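Local coordinates for protein epidermin decarboxylase (Staphylococcus epidermidis, PDB 1G63) that catalyses the FMN-dependent oxidative decarboxylation of the C-terminal cysteine of the epidermin precursor peptide, working as a homododecameric flavoprotein, at residues B[111-116]-B[166-171]; B[116-121]-B[155-160]. All coordinates share one frame; numbering follows the deposited sequence.

Interaction 1: residues B[111-116]-B[166-171]; sequences FIFPNM and ENVLNF. With FMN (flavin mononucleotide), chain N.
Phe113 carries the tight part of this contact: the far end of its ring pushes against Val168 and Phe171, neighbours one turn apart on helix 166-171. Phe113 CZ reaches Val168 CB at 3.4 Å, and Phe113 CE2 lies 3.7 Å from Val168 CG1, the two side chains crossing at about a right angle. The Phe113 ring also receives Phe171 in an offset edge-to-face pair, with centroids 5.5 Å apart and planes at 69°; Phe171 CD2 comes within 3.8 Å of Phe113 CZ. Phe171, with CG anti to the backbone N (chi1 -173°), touches both Phe113 and Phe111.

Phe111 makes the looser, partly exposed side. The side chains of Phe111 and Phe171 cross obliquely, Phe111 CD2 to Phe171 CD2 at 4.0 Å, and Phe111 CE2 lies 3.7 Å from Phe171 O. Contact is by packing throughout, without a hydrogen bond between strand and helix. Beyond the packed rings the strand runs out into a loop at the flavin, where Asn115 O accepts a nearly straight 2.8 Å bond from FMN N3.

The helix runs roughly antiparallel to strand 111-114, at 148° and with axes 10.4 Å apart at closest approach. That strand lies within the parallel sheet of the Rossmann-like fold, backbone-bonded to strand 76-82 at one edge and to Lys139 and Tyr141 at the other. Tyr141 adds its ring to those of Phe113 and Phe171, while Ile112 packs on helix 84-91.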
ATOM      1  N   PHE B 111      -9.843  37.454  14.395  1.00 32.50           N
ATOM      2  CA  PHE B 111      -9.584  38.526  13.432  1.00 33.04           C
ATOM      3  C   PHE B 111      -9.470  37.904  12.032  1.00 32.67           C
ATOM      4  O   PHE B 111      -8.568  37.111  11.758  1.00 31.30           O
ATOM      5  CB  PHE B 111      -8.284  39.263  13.768  1.00 34.65           C
ATOM      6  CG  PHE B 111      -8.290  39.933  15.119  1.00 36.43           C
ATOM      7  CD1 PHE B 111      -8.077  39.190  16.281  1.00 35.63           C
ATOM      8  CD2 PHE B 111      -8.519  41.303  15.228  1.00 36.05           C
ATOM      9  CE1 PHE B 111      -8.089  39.797  17.529  1.00 35.86           C
ATOM     10  CE2 PHE B 111      -8.536  41.925  16.476  1.00 37.56           C
ATOM     11  CZ  PHE B 111      -8.319  41.167  17.631  1.00 37.15           C
ATOM     12  N   ILE B 112     -10.387  38.273  11.148  1.00 30.84           N
ATOM     13  CA  ILE B 112     -10.410  37.727   9.799  1.00 28.74           C
ATOM     14  C   ILE B 112      -9.860  38.633   8.694  1.00 28.59           C
ATOM     15  O   ILE B 112     -10.278  39.781   8.559  1.00 28.34           O
ATOM     16  CB  ILE B 112     -11.851  37.317   9.431  1.00 27.75           C
ATOM     17  CG1 ILE B 112     -12.356  36.276  10.433  1.00 26.64           C
ATOM     18  CG2 ILE B 112     -11.900  36.796   8.000  1.00 25.91           C
ATOM     19  CD1 ILE B 112     -13.791  35.867  10.218  1.00 27.01           C
ATOM     20  N   PHE B 113      -8.927  38.105   7.903  1.00 28.46           N
ATOM     21  CA  PHE B 113      -8.344  38.856   6.786  1.00 29.08           C
ATOM     22  C   PHE B 113      -8.701  38.177   5.460  1.00 29.16           C
ATOM     23  O   PHE B 113      -7.971  37.325   4.962  1.00 27.46           O
ATOM     24  CB  PHE B 113      -6.823  38.951   6.919  1.00 28.24           C
ATOM     25  CG  PHE B 113      -6.371  39.721   8.115  1.00 31.50           C
ATOM     26  CD1 PHE B 113      -6.217  39.092   9.351  1.00 31.77           C
ATOM     27  CD2 PHE B 113      -6.120  41.087   8.020  1.00 30.61           C
ATOM     28  CE1 PHE B 113      -5.818  39.816  10.474  1.00 31.82           C
ATOM     29  CE2 PHE B 113      -5.721  41.817   9.135  1.00 30.25           C
ATOM     30  CZ  PHE B 113      -5.569  41.182  10.364  1.00 31.49           C
ATOM     31  N   PRO B 114      -9.837  38.556   4.872  1.00 29.84           N
ATOM     32  CA  PRO B 114     -10.289  37.973   3.607  1.00 31.01           C
ATOM     33  C   PRO B 114      -9.296  38.100   2.460  1.00 32.79           C
ATOM     34  O   PRO B 114      -8.632  39.128   2.311  1.00 32.94           O
ATOM     35  CB  PRO B 114     -11.578  38.742   3.310  1.00 30.54           C
ATOM     36  CG  PRO B 114     -12.075  39.128   4.666  1.00 30.70           C
ATOM     37  CD  PRO B 114     -10.807  39.546   5.370  1.00 29.75           C
ATOM     38  N   ASN B 115      -9.194  37.041   1.660  1.00 32.96           N
ATOM     39  CA  ASN B 115      -8.340  37.041   0.479  1.00 32.28           C
ATOM     40  C   ASN B 115      -8.942  36.117  -0.567  1.00 32.15           C
ATOM     41  O   ASN B 115      -9.090  34.915  -0.342  1.00 32.45           O
ATOM     42  CB  ASN B 115      -6.918  36.594   0.787  1.00 31.97           C
ATOM     43  CG  ASN B 115      -6.007  36.709  -0.430  1.00 32.90           C
ATOM     44  OD1 ASN B 115      -5.623  35.709  -1.032  1.00 31.71           O
ATOM     45  ND2 ASN B 115      -5.676  37.945  -0.809  1.00 32.77           N
ATOM     46  N   MET B 116      -9.284  36.692  -1.713  1.00 31.03           N
ATOM     47  CA  MET B 116      -9.896  35.943  -2.792  1.00 31.37           C
ATOM     48  C   MET B 116      -9.977  36.855  -4.003  1.00 32.80           C
ATOM     49  O   MET B 116      -9.756  38.058  -3.894  1.00 31.70           O
ATOM     50  CB  MET B 116     -11.310  35.526  -2.390  1.00 30.00           C
ATOM     51  CG  MET B 116     -12.212  36.721  -2.072  1.00 29.18           C
ATOM     52  SD  MET B 116     -13.796  36.303  -1.317  1.00 27.33           S
ATOM     53  CE  MET B 116     -13.306  36.132   0.420  1.00 25.40           C
ATOM     54  N   GLU B 166       1.882  46.064   8.695  1.00 49.55           N
ATOM     55  CA  GLU B 166       1.514  47.218   9.507  1.00 50.01           C
ATOM     56  C   GLU B 166      -0.018  47.232   9.599  1.00 47.98           C
ATOM     57  O   GLU B 166      -0.596  47.621  10.615  1.00 46.94           O
ATOM     58  CB  GLU B 166       2.019  48.499   8.837  1.00 53.51           C
ATOM     59  CG  GLU B 166       1.458  49.784   9.419  1.00 60.22           C
ATOM     60  CD  GLU B 166       1.265  50.870   8.358  1.00 65.07           C
ATOM     61  OE1 GLU B 166       0.728  51.949   8.701  1.00 67.05           O
ATOM     62  OE2 GLU B 166       1.647  50.646   7.182  1.00 66.09           O
ATOM     63  N   ASN B 167      -0.664  46.798   8.519  1.00 46.47           N
ATOM     64  CA  ASN B 167      -2.117  46.730   8.452  1.00 44.89           C
ATOM     65  C   ASN B 167      -2.698  45.718   9.453  1.00 42.81           C
ATOM     66  O   ASN B 167      -3.640  46.039  10.180  1.00 42.55           O
ATOM     67  CB  ASN B 167      -2.567  46.358   7.031  1.00 47.68           C
ATOM     68  CG  ASN B 167      -2.385  47.497   6.025  1.00 50.06           C
ATOM     69  OD1 ASN B 167      -2.461  47.280   4.806  1.00 52.04           O
ATOM     70  ND2 ASN B 167      -2.159  48.709   6.524  1.00 48.01           N
ATOM     71  N   VAL B 168      -2.148  44.505   9.509  1.00 40.02           N
ATOM     72  CA  VAL B 168      -2.695  43.525  10.445  1.00 38.58           C
ATOM     73  C   VAL B 168      -2.338  43.878  11.888  1.00 36.74           C
ATOM     74  O   VAL B 168      -3.060  43.523  12.815  1.00 36.85           O
ATOM     75  CB  VAL B 168      -2.261  42.050  10.105  1.00 35.75           C
ATOM     76  CG1 VAL B 168      -2.089  41.892   8.615  1.00 36.99           C
ATOM     77  CG2 VAL B 168      -1.019  41.664  10.833  1.00 36.12           C
ATOM     78  N   LEU B 169      -1.235  44.589  12.080  1.00 35.82           N
ATOM     79  CA  LEU B 169      -0.834  44.992  13.425  1.00 35.27           C
ATOM     80  C   LEU B 169      -1.829  46.015  13.962  1.00 35.19           C
ATOM     81  O   LEU B 169      -2.255  45.938  15.104  1.00 33.39           O
ATOM     82  CB  LEU B 169       0.568  45.598  13.390  1.00 34.91           C
ATOM     83  CG  LEU B 169       1.724  44.752  13.928  1.00 35.92           C
ATOM     84  CD1 LEU B 169       1.444  43.279  13.739  1.00 36.69           C
ATOM     85  CD2 LEU B 169       3.011  45.164  13.229  1.00 34.49           C
ATOM     86  N   ASN B 170      -2.211  46.965  13.114  1.00 36.12           N
ATOM     87  CA  ASN B 170      -3.152  48.008  13.507  1.00 36.90           C
ATOM     88  C   ASN B 170      -4.576  47.485  13.692  1.00 36.18           C
ATOM     89  O   ASN B 170      -5.300  47.934  14.582  1.00 36.31           O
ATOM     90  CB  ASN B 170      -3.169  49.127  12.457  1.00 38.86           C
ATOM     91  CG  ASN B 170      -4.060  50.298  12.862  1.00 41.52           C
ATOM     92  OD1 ASN B 170      -3.734  51.051  13.786  1.00 45.17           O
ATOM     93  ND2 ASN B 170      -5.192  50.450  12.184  1.00 40.61           N
ATOM     94  N   PHE B 171      -4.980  46.546  12.840  1.00 35.64           N
ATOM     95  CA  PHE B 171      -6.322  45.979  12.902  1.00 33.84           C
ATOM     96  C   PHE B 171      -6.469  45.086  14.121  1.00 33.73           C
ATOM     97  O   PHE B 171      -7.540  45.001  14.710  1.00 34.11           O
ATOM     98  CB  PHE B 171      -6.613  45.163  11.644  1.00 31.84           C
ATOM     99  CG  PHE B 171      -8.032  44.684  11.547  1.00 29.88           C
ATOM    100  CD1 PHE B 171      -9.061  45.574  11.255  1.00 29.16           C
ATOM    101  CD2 PHE B 171      -8.343  43.347  11.754  1.00 29.50           C
ATOM    102  CE1 PHE B 171     -10.388  45.141  11.167  1.00 28.91           C
ATOM    103  CE2 PHE B 171      -9.674  42.899  11.670  1.00 31.00           C
ATOM    104  CZ  PHE B 171     -10.697  43.800  11.376  1.00 28.69           C
TER
HETATM  105  N1  FMN N 501     -10.311  30.547  -2.315  1.00 30.19           N
HETATM  106  C2  FMN N 501     -10.303  31.761  -1.679  1.00 30.16           C
HETATM  107  O2  FMN N 501     -11.149  32.116  -0.910  1.00 31.08           O
HETATM  108  N3  FMN N 501      -9.226  32.672  -1.945  1.00 29.52           N
HETATM  109  C4  FMN N 501      -8.195  32.437  -2.788  1.00 29.68           C
HETATM  110  O4  FMN N 501      -7.327  33.304  -2.972  1.00 30.20           O
HETATM  111  C4A FMN N 501      -8.219  31.148  -3.492  1.00 30.21           C
HETATM  112  N5  FMN N 501      -7.230  30.800  -4.306  1.00 32.71           N
HETATM  113  C5A FMN N 501      -7.185  29.531  -4.810  1.00 31.73           C
HETATM  114  C6  FMN N 501      -6.045  29.106  -5.621  1.00 32.44           C
HETATM  115  C7  FMN N 501      -5.999  27.904  -6.267  1.00 32.15           C
HETATM  116  C7M FMN N 501      -4.776  27.491  -7.100  1.00 30.77           C
HETATM  117  C8  FMN N 501      -7.021  26.886  -5.951  1.00 31.77           C
HETATM  118  C8M FMN N 501      -6.947  25.492  -6.528  1.00 31.13           C
HETATM  119  C9  FMN N 501      -8.126  27.282  -5.206  1.00 29.69           C
HETATM  120  C9A FMN N 501      -8.254  28.559  -4.623  1.00 30.45           C
HETATM  121  N10 FMN N 501      -9.357  29.005  -3.831  1.00 27.80           N
HETATM  122  C10 FMN N 501      -9.340  30.226  -3.168  1.00 28.94           C
HETATM  123  C1' FMN N 501     -10.472  28.085  -3.564  1.00 25.95           C
HETATM  124  C2' FMN N 501     -10.242  27.379  -2.204  1.00 23.53           C
HETATM  125  O2' FMN N 501      -9.014  26.655  -2.109  1.00 23.94           O
HETATM  126  C3' FMN N 501     -11.394  26.419  -1.913  1.00 22.46           C
HETATM  127  O3' FMN N 501     -12.641  27.179  -1.802  1.00 19.97           O
HETATM  128  C4' FMN N 501     -11.237  25.558  -0.668  1.00 23.26           C
HETATM  129  O4' FMN N 501     -12.281  24.556  -0.592  1.00 22.15           O
HETATM  130  C5' FMN N 501     -11.188  26.338   0.637  1.00 24.06           C
HETATM  131  O5' FMN N 501     -10.914  25.454   1.744  1.00 25.55           O
HETATM  132  P   FMN N 501     -10.476  25.967   3.181  1.00 21.73           P
HETATM  133  O1P FMN N 501     -11.537  26.912   3.652  1.00 24.48           O
HETATM  134  O2P FMN N 501      -9.133  26.579   3.056  1.00 25.14           O
HETATM  135  O3P FMN N 501     -10.420  24.660   4.051  1.00 25.23           O

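Interaction 2: residues B[116-121]-B[155-160]; sequences MNIRMW and RYKNNI. With FMN (flavin mononucleotide), chain N.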
ATOM      1  N   MET B 116      -9.284  36.692  -1.713  1.00 31.03           N
ATOM      2  CA  MET B 116      -9.896  35.943  -2.792  1.00 31.37           C
ATOM      3  C   MET B 116      -9.977  36.855  -4.003  1.00 32.80           C
ATOM      4  O   MET B 116      -9.756  38.058  -3.894  1.00 31.70           O
ATOM      5  CB  MET B 116     -11.310  35.526  -2.390  1.00 30.00           C
ATOM      6  CG  MET B 116     -12.212  36.721  -2.072  1.00 29.18           C
ATOM      7  SD  MET B 116     -13.796  36.303  -1.317  1.00 27.33           S
ATOM      8  CE  MET B 116     -13.306  36.132   0.420  1.00 25.40           C
ATOM      9  N   ASN B 117     -10.301  36.280  -5.154  1.00 33.72           N
ATOM     10  CA  ASN B 117     -10.438  37.062  -6.362  1.00 35.38           C
ATOM     11  C   ASN B 117     -11.621  37.998  -6.170  1.00 36.27           C
ATOM     12  O   ASN B 117     -12.576  37.663  -5.471  1.00 34.83           O
ATOM     13  CB  ASN B 117     -10.679  36.148  -7.557  1.00 35.96           C
ATOM     14  CG  ASN B 117     -10.787  36.910  -8.854  1.00 36.10           C
ATOM     15  OD1 ASN B 117     -11.836  37.469  -9.177  1.00 38.96           O
ATOM     16  ND2 ASN B 117      -9.698  36.950  -9.601  1.00 35.40           N
ATOM     17  N   ILE B 118     -11.548  39.173  -6.788  1.00 37.89           N
ATOM     18  CA  ILE B 118     -12.602  40.176  -6.676  1.00 39.12           C
ATOM     19  C   ILE B 118     -14.015  39.664  -6.995  1.00 39.21           C
ATOM     20  O   ILE B 118     -14.978  40.077  -6.356  1.00 39.69           O
ATOM     21  CB  ILE B 118     -12.283  41.403  -7.571  1.00 39.18           C
ATOM     22  CG1 ILE B 118     -13.288  42.523  -7.303  1.00 39.44           C
ATOM     23  CG2 ILE B 118     -12.293  41.000  -9.031  1.00 38.20           C
ATOM     24  CD1 ILE B 118     -13.262  43.038  -5.869  1.00 39.49           C
ATOM     25  N   ARG B 119     -14.143  38.768  -7.969  1.00 40.30           N
ATOM     26  CA  ARG B 119     -15.460  38.248  -8.323  1.00 41.73           C
ATOM     27  C   ARG B 119     -16.088  37.419  -7.206  1.00 40.93           C
ATOM     28  O   ARG B 119     -17.300  37.443  -7.024  1.00 39.87           O
ATOM     29  CB  ARG B 119     -15.394  37.413  -9.604  1.00 44.61           C
ATOM     30  CG  ARG B 119     -16.715  36.703  -9.917  1.00 48.87           C
ATOM     31  CD  ARG B 119     -16.815  36.279 -11.371  1.00 53.22           C
ATOM     32  NE  ARG B 119     -16.900  37.415 -12.269  1.00 56.45           N
ATOM     33  CZ  ARG B 119     -16.650  37.394 -13.572  1.00 58.95           C
ATOM     34  NH1 ARG B 119     -16.777  38.520 -14.260  1.00 59.57           N
ATOM     35  NH2 ARG B 119     -16.268  36.276 -14.186  1.00 61.45           N
ATOM     36  N   MET B 120     -15.266  36.678  -6.471  1.00 40.48           N
ATOM     37  CA  MET B 120     -15.764  35.862  -5.364  1.00 40.64           C
ATOM     38  C   MET B 120     -16.233  36.788  -4.247  1.00 40.13           C
ATOM     39  O   MET B 120     -17.213  36.507  -3.549  1.00 39.71           O
ATOM     40  CB  MET B 120     -14.660  34.954  -4.819  1.00 40.58           C
ATOM     41  CG  MET B 120     -14.165  33.892  -5.793  1.00 41.53           C
ATOM     42  SD  MET B 120     -12.800  32.951  -5.088  1.00 40.59           S
ATOM     43  CE  MET B 120     -13.699  31.946  -3.857  1.00 38.17           C
ATOM     44  N   TRP B 121     -15.520  37.899  -4.097  1.00 38.37           N
ATOM     45  CA  TRP B 121     -15.821  38.890  -3.079  1.00 38.50           C
ATOM     46  C   TRP B 121     -17.214  39.492  -3.248  1.00 38.16           C
ATOM     47  O   TRP B 121     -17.825  39.919  -2.275  1.00 37.65           O
ATOM     48  CB  TRP B 121     -14.765  39.992  -3.120  1.00 39.12           C
ATOM     49  CG  TRP B 121     -14.939  41.051  -2.079  1.00 39.52           C
ATOM     50  CD1 TRP B 121     -15.212  42.369  -2.294  1.00 38.81           C
ATOM     51  CD2 TRP B 121     -14.832  40.890  -0.659  1.00 39.88           C
ATOM     52  NE1 TRP B 121     -15.280  43.040  -1.099  1.00 38.37           N
ATOM     53  CE2 TRP B 121     -15.052  42.158  -0.078  1.00 39.40           C
ATOM     54  CE3 TRP B 121     -14.571  39.795   0.180  1.00 39.73           C
ATOM     55  CZ2 TRP B 121     -15.022  42.367   1.306  1.00 39.27           C
ATOM     56  CZ3 TRP B 121     -14.542  40.001   1.556  1.00 39.25           C
ATOM     57  CH2 TRP B 121     -14.768  41.281   2.105  1.00 39.40           C
ATOM     58  N   ARG B 155      -6.367  44.522 -20.223  1.00 78.36           N
ATOM     59  CA  ARG B 155      -7.007  45.511 -19.362  1.00 76.40           C
ATOM     60  C   ARG B 155      -6.444  45.557 -17.938  1.00 73.95           C
ATOM     61  O   ARG B 155      -5.771  44.630 -17.485  1.00 73.16           O
ATOM     62  CB  ARG B 155      -8.515  45.229 -19.282  1.00 78.35           C
ATOM     63  CG  ARG B 155      -9.289  45.414 -20.582  1.00 81.52           C
ATOM     64  CD  ARG B 155      -9.389  46.887 -20.972  1.00 84.60           C
ATOM     65  NE  ARG B 155     -10.342  47.111 -22.060  1.00 87.01           N
ATOM     66  CZ  ARG B 155     -10.649  48.308 -22.561  1.00 87.95           C
ATOM     67  NH1 ARG B 155     -10.080  49.403 -22.076  1.00 88.07           N
ATOM     68  NH2 ARG B 155     -11.534  48.413 -23.547  1.00 88.14           N
ATOM     69  N   TYR B 156      -6.726  46.665 -17.253  1.00 70.70           N
ATOM     70  CA  TYR B 156      -6.330  46.869 -15.863  1.00 66.44           C
ATOM     71  C   TYR B 156      -7.603  46.582 -15.082  1.00 64.49           C
ATOM     72  O   TYR B 156      -8.692  46.961 -15.515  1.00 63.56           O
ATOM     73  CB  TYR B 156      -5.913  48.319 -15.602  1.00 65.32           C
ATOM     74  CG  TYR B 156      -4.449  48.604 -15.803  1.00 63.89           C
ATOM     75  CD1 TYR B 156      -3.922  48.789 -17.080  1.00 63.46           C
ATOM     76  CD2 TYR B 156      -3.583  48.682 -14.711  1.00 63.06           C
ATOM     77  CE1 TYR B 156      -2.565  49.046 -17.267  1.00 62.76           C
ATOM     78  CE2 TYR B 156      -2.223  48.935 -14.885  1.00 62.55           C
ATOM     79  CZ  TYR B 156      -1.722  49.117 -16.167  1.00 62.64           C
ATOM     80  OH  TYR B 156      -0.382  49.370 -16.352  1.00 62.68           O
ATOM     81  N   LYS B 157      -7.476  45.925 -13.937  1.00 62.35           N
ATOM     82  CA  LYS B 157      -8.654  45.603 -13.143  1.00 60.58           C
ATOM     83  C   LYS B 157      -8.427  45.839 -11.660  1.00 58.83           C
ATOM     84  O   LYS B 157      -7.290  45.820 -11.183  1.00 57.17           O
ATOM     85  CB  LYS B 157      -9.057  44.135 -13.368  1.00 61.00           C
ATOM     86  CG  LYS B 157     -10.362  43.728 -12.679  1.00 62.66           C
ATOM     87  CD  LYS B 157     -10.671  42.236 -12.815  1.00 63.93           C
ATOM     88  CE  LYS B 157      -9.657  41.371 -12.056  1.00 64.71           C
ATOM     89  NZ  LYS B 157      -9.998  39.910 -12.036  1.00 63.16           N
ATOM     90  N   ASN B 158      -9.519  46.078 -10.940  1.00 57.60           N
ATOM     91  CA  ASN B 158      -9.456  46.268  -9.498  1.00 55.74           C
ATOM     92  C   ASN B 158      -9.226  44.860  -8.951  1.00 54.31           C
ATOM     93  O   ASN B 158      -9.845  43.904  -9.416  1.00 54.40           O
ATOM     94  CB  ASN B 158     -10.782  46.817  -8.967  1.00 56.24           C
ATOM     95  CG  ASN B 158     -10.683  47.288  -7.526  1.00 57.54           C
ATOM     96  OD1 ASN B 158     -11.686  47.368  -6.818  1.00 59.34           O
ATOM     97  ND2 ASN B 158      -9.471  47.618  -7.091  1.00 57.73           N
ATOM     98  N   ASN B 159      -8.337  44.732  -7.975  1.00 52.17           N
ATOM     99  CA  ASN B 159      -8.021  43.434  -7.391  1.00 49.94           C
ATOM    100  C   ASN B 159      -7.750  43.557  -5.893  1.00 47.59           C
ATOM    101  O   ASN B 159      -7.148  44.536  -5.456  1.00 45.87           O
ATOM    102  CB  ASN B 159      -6.785  42.852  -8.088  1.00 52.47           C
ATOM    103  CG  ASN B 159      -7.108  42.241  -9.451  1.00 54.83           C
ATOM    104  OD1 ASN B 159      -6.363  42.419 -10.422  1.00 55.54           O
ATOM    105  ND2 ASN B 159      -8.213  41.500  -9.522  1.00 54.20           N
ATOM    106  N   ILE B 160      -8.198  42.579  -5.102  1.00 44.50           N
ATOM    107  CA  ILE B 160      -7.936  42.638  -3.668  1.00 41.46           C
ATOM    108  C   ILE B 160      -6.491  42.160  -3.470  1.00 39.65           C
ATOM    109  O   ILE B 160      -5.983  41.347  -4.241  1.00 39.10           O
ATOM    110  CB  ILE B 160      -8.947  41.762  -2.821  1.00 40.79           C
ATOM    111  CG1 ILE B 160      -8.437  40.339  -2.675  1.00 40.40           C
ATOM    112  CG2 ILE B 160     -10.340  41.765  -3.449  1.00 38.94           C
ATOM    113  CD1 ILE B 160      -7.737  40.097  -1.377  1.00 38.98           C
TER
HETATM  114  N1  FMN N 501     -10.311  30.547  -2.315  1.00 30.19           N
HETATM  115  C2  FMN N 501     -10.303  31.761  -1.679  1.00 30.16           C
HETATM  116  O2  FMN N 501     -11.149  32.116  -0.910  1.00 31.08           O
HETATM  117  N3  FMN N 501      -9.226  32.672  -1.945  1.00 29.52           N
HETATM  118  C4  FMN N 501      -8.195  32.437  -2.788  1.00 29.68           C
HETATM  119  O4  FMN N 501      -7.327  33.304  -2.972  1.00 30.20           O
HETATM  120  C4A FMN N 501      -8.219  31.148  -3.492  1.00 30.21           C
HETATM  121  N5  FMN N 501      -7.230  30.800  -4.306  1.00 32.71           N
HETATM  122  C5A FMN N 501      -7.185  29.531  -4.810  1.00 31.73           C
HETATM  123  C6  FMN N 501      -6.045  29.106  -5.621  1.00 32.44           C
HETATM  124  C7  FMN N 501      -5.999  27.904  -6.267  1.00 32.15           C
HETATM  125  C7M FMN N 501      -4.776  27.491  -7.100  1.00 30.77           C
HETATM  126  C8  FMN N 501      -7.021  26.886  -5.951  1.00 31.77           C
HETATM  127  C8M FMN N 501      -6.947  25.492  -6.528  1.00 31.13           C
HETATM  128  C9  FMN N 501      -8.126  27.282  -5.206  1.00 29.69           C
HETATM  129  C9A FMN N 501      -8.254  28.559  -4.623  1.00 30.45           C
HETATM  130  N10 FMN N 501      -9.357  29.005  -3.831  1.00 27.80           N
HETATM  131  C10 FMN N 501      -9.340  30.226  -3.168  1.00 28.94           C
HETATM  132  C1' FMN N 501     -10.472  28.085  -3.564  1.00 25.95           C
HETATM  133  C2' FMN N 501     -10.242  27.379  -2.204  1.00 23.53           C
HETATM  134  O2' FMN N 501      -9.014  26.655  -2.109  1.00 23.94           O
HETATM  135  C3' FMN N 501     -11.394  26.419  -1.913  1.00 22.46           C
HETATM  136  O3' FMN N 501     -12.641  27.179  -1.802  1.00 19.97           O
HETATM  137  C4' FMN N 501     -11.237  25.558  -0.668  1.00 23.26           C
HETATM  138  O4' FMN N 501     -12.281  24.556  -0.592  1.00 22.15           O
HETATM  139  C5' FMN N 501     -11.188  26.338   0.637  1.00 24.06           C
HETATM  140  O5' FMN N 501     -10.914  25.454   1.744  1.00 25.55           O
HETATM  141  P   FMN N 501     -10.476  25.967   3.181  1.00 21.73           P
HETATM  142  O1P FMN N 501     -11.537  26.912   3.652  1.00 24.48           O
HETATM  143  O2P FMN N 501      -9.133  26.579   3.056  1.00 25.14           O
HETATM  144  O3P FMN N 501     -10.420  24.660   4.051  1.00 25.23           O
HETATM  145  O   HOH W   1      -8.781  40.034  -7.111  1.00 36.88           O
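Lys157, the first residue of strand 156-160 to touch segment 116-121, slides past Ile118 in the opposite direction. Its chain bends at chi3 (67°), and Lys157 CE comes to 4.0 Å from Ile118 CG2. Lys157 NZ stands 3.8 Å from Asn117 ND2, a proximity and not a hydrogen bond; the ion pair of Lys157 NZ with Glu150 is long and weak. Asn158 contributes its backbone, Asn158 O lying 3.8 Å from Ile118 CG2. Asn159 works through water 1, which accepts from Asn159 ND2, Ile118 N and Ile160 N. This water joins the segments where no direct hydrogen bond does, and takes up the N-H of Ile118, just after the N-cap residue.

Ile160 buries the most of the second segment, about as much as Ile118. Its CG2 meets Ile118 CD1 at 4.0 Å, the two isoleucines passing in opposite directions, and its CB and CG2 lie beside the Met116 carbonyl O. On the other segment, Asn117 holds the N-cap position: Asn117 OD1 accepts from Arg119 N at 2.9 Å, a nearly straight capping bond (167°). Its CG lies anti to the backbone N (chi1 -178°). Facing the flavin, Met116 CA sits 3.4 Å from FMN N3, and Met120 CE reaches FMN O2 at 3.9 Å.

Strand 156-160 pairs antiparallel with 144-149. Asn117 packs on Ile68, and Met120 on the active-site His67, of the second subunit. The arrangement is an N-capped helical turn beside a beta hairpin, bordering an FMN site built between subunits of this HFCD-family flavoprotein.

How the interactions relate
Interactions 1 and 2 share Met116, in the short loop between strand 110-114 and helix 118-121. Their other halves, strand 156-161 and helix 165-172, also follow each other, so interaction 2 is nested inside the loop closed by interaction 1. The centres lie about 17 Å apart: interaction 1 is buried, about 8 Å from the centre of the chain, and interaction 2 is at the surface, about 19 Å from it. They meet directly where Pro114 CB packs on Trp121 CZ3 at 3.7 Å. Both reach one FMN, whose pocket includes Asn115 and Met116 from segment 111-116, Met120 from 116-121, and Thr101 of the second subunit.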